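Local coordinates for protein formate dehydrogenase (Pyrobaculum aerophilum, PDB 1QP8) that probably acts as a pyridine-nucleotide-dependent D-2-hydroxyacid dehydrogenase, perhaps reducing glyoxylate or hydroxypyruvate, and binds NADPH, at residues A[40-45]-A[66-71]. Sequence-based numbering, arbitrary orientation.
Sequences ITAEEL and WESIPP
Leu45, in the first turn of helix 42-47, carries most of the contact with the loop at Ser68 and Ile69. Its CB lies 3.9 Å from Ser68 O, and CG keeps a similar distance from the same carbonyl oxygen. With CG anti to the carbonyl carbon of Leu45 (chi1 -81°), the branch reaches across to the loop; there CD1 meets both Ser68 O and, at 3.3 Å, Ile69 CG1. The two aliphatic side chains cross at a slant, and Ile69 CD1 runs on to one face of the Trp66 ring, 3.9 Å above its plane. Nearer the start of the helix, Ala42 CB rests 3.4 Å from Ser68 OG and also touches Ser68 CB. No hydrogen bond joins the segments. Each side is organised from within: Thr41 and Glu44 close a capping box, Glu44 N donating to Thr41 OG1 (3.2 Å) and Thr41 N to Glu44 OE1 (2.8 Å), while a type I turn from Trp66 to Ile69 shapes the loop. Beyond the contact, Ile69 O accepts from Arg297. Away from the NADPH site, the loop between parallel strands 54-55 and 75-76 thus packs on a helix N-terminus closed by a capping box.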
loop_
_atom_site.group_PDB
_atom_site.type_symbol
_atom_site.label_atom_id
_atom_site.label_comp_id
_atom_site.label_asym_id
_atom_site.label_seq_id
_atom_site.Cartn_x
_atom_site.Cartn_y
_atom_site.Cartn_z
ATOM N N ILE A 40 29.624 13.623 10.892
ATOM C CA ILE A 40 30.991 14.050 11.099
ATOM C C ILE A 40 30.952 15.371 11.833
ATOM O O ILE A 40 30.154 16.243 11.507
ATOM C CB ILE A 40 31.731 14.183 9.748
ATOM C CG1 ILE A 40 33.237 14.305 9.989
ATOM C CG2 ILE A 40 31.206 15.362 8.971
ATOM C CD1 ILE A 40 34.074 14.369 8.704
ATOM N N THR A 41 31.797 15.507 12.844
ATOM C CA THR A 41 31.823 16.730 13.631
ATOM C C THR A 41 32.927 17.663 13.177
ATOM O O THR A 41 33.835 17.266 12.444
ATOM C CB THR A 41 32.052 16.430 15.126
ATOM O OG1 THR A 41 33.353 15.854 15.303
ATOM C CG2 THR A 41 30.995 15.464 15.642
ATOM N N ALA A 42 32.854 18.910 13.624
ATOM C CA ALA A 42 33.878 19.865 13.266
ATOM C C ALA A 42 35.181 19.457 13.939
ATOM O O ALA A 42 36.262 19.798 13.455
ATOM C CB ALA A 42 33.479 21.243 13.700
ATOM N N GLU A 43 35.080 18.722 15.045
ATOM C CA GLU A 43 36.269 18.277 15.757
ATOM C C GLU A 43 37.038 17.327 14.849
ATOM O O GLU A 43 38.263 17.391 14.780
ATOM C CB GLU A 43 35.911 17.569 17.068
ATOM C CG GLU A 43 34.450 17.657 17.479
ATOM C CD GLU A 43 33.941 19.077 17.538
ATOM O OE1 GLU A 43 34.574 19.908 18.221
ATOM O OE2 GLU A 43 32.901 19.360 16.904
ATOM N N GLU A 44 36.329 16.449 14.145
ATOM C CA GLU A 44 37.001 15.520 13.239
ATOM C C GLU A 44 37.516 16.266 12.008
ATOM O O GLU A 44 38.624 16.016 11.537
ATOM C CB GLU A 44 36.053 14.411 12.783
ATOM C CG GLU A 44 35.818 13.328 13.786
ATOM C CD GLU A 44 34.509 12.606 13.534
ATOM O OE1 GLU A 44 33.446 13.291 13.537
ATOM O OE2 GLU A 44 34.538 11.361 13.335
ATOM N N LEU A 45 36.708 17.181 11.486
ATOM C CA LEU A 45 37.112 17.929 10.309
ATOM C C LEU A 45 38.401 18.718 10.499
ATOM O O LEU A 45 39.186 18.882 9.558
ATOM C CB LEU A 45 35.986 18.861 9.864
ATOM C CG LEU A 45 34.903 18.172 9.030
ATOM C CD1 LEU A 45 33.896 19.176 8.523
ATOM C CD2 LEU A 45 35.547 17.472 7.859
ATOM N N TRP A 66 28.915 21.340 7.237
ATOM C CA TRP A 66 28.941 22.242 6.091
ATOM C C TRP A 66 29.713 23.522 6.373
ATOM O O TRP A 66 30.626 23.872 5.626
ATOM C CB TRP A 66 27.523 22.586 5.621
ATOM C CG TRP A 66 26.949 21.531 4.745
ATOM C CD1 TRP A 66 25.801 20.823 4.956
ATOM C CD2 TRP A 66 27.511 21.019 3.519
ATOM N NE1 TRP A 66 25.614 19.899 3.946
ATOM C CE2 TRP A 66 26.650 20.000 3.052
ATOM C CE3 TRP A 66 28.665 21.329 2.786
ATOM C CZ2 TRP A 66 26.898 19.279 1.871
ATOM C CZ3 TRP A 66 28.917 20.611 1.612
ATOM C CH2 TRP A 66 28.035 19.596 1.167
ATOM N N GLU A 67 29.367 24.217 7.447
ATOM C CA GLU A 67 30.066 25.450 7.756
ATOM C C GLU A 67 31.461 25.145 8.280
ATOM O O GLU A 67 32.258 26.051 8.511
ATOM C CB GLU A 67 29.281 26.301 8.769
ATOM C CG GLU A 67 29.331 25.851 10.226
ATOM C CD GLU A 67 28.428 24.663 10.534
ATOM O OE1 GLU A 67 27.262 24.663 10.079
ATOM O OE2 GLU A 67 28.877 23.734 11.246
ATOM N N SER A 68 31.760 23.862 8.454
ATOM C CA SER A 68 33.077 23.476 8.947
ATOM C C SER A 68 33.836 22.621 7.943
ATOM O O SER A 68 34.953 22.189 8.215
ATOM C CB SER A 68 32.952 22.734 10.282
ATOM O OG SER A 68 32.841 23.649 11.357
ATOM N N ILE A 69 33.219 22.380 6.790
ATOM C CA ILE A 69 33.833 21.594 5.731
ATOM C C ILE A 69 34.485 22.541 4.739
ATOM O O ILE A 69 33.794 23.291 4.054
ATOM C CB ILE A 69 32.801 20.778 4.917
ATOM C CG1 ILE A 69 32.100 19.760 5.809
ATOM C CG2 ILE A 69 33.495 20.096 3.733
ATOM C CD1 ILE A 69 30.888 19.129 5.151
ATOM N N PRO A 70 35.819 22.516 4.645
ATOM C CA PRO A 70 36.499 23.406 3.689
ATOM C C PRO A 70 35.783 23.332 2.334
ATOM O O PRO A 70 35.453 22.256 1.861
ATOM C CB PRO A 70 37.914 22.842 3.657
ATOM C CG PRO A 70 38.098 22.352 5.098
ATOM C CD PRO A 70 36.774 21.687 5.398
ATOM N N PRO A 71 35.529 24.482 1.708
ATOM C CA PRO A 71 34.842 24.638 0.416
ATOM C C PRO A 71 35.294 23.793 -0.771
ATOM O O PRO A 71 34.600 23.738 -1.783
ATOM C CB PRO A 71 34.988 26.129 0.128
ATOM C CG PRO A 71 35.027 26.724 1.494
ATOM C CD PRO A 71 35.950 25.793 2.233
#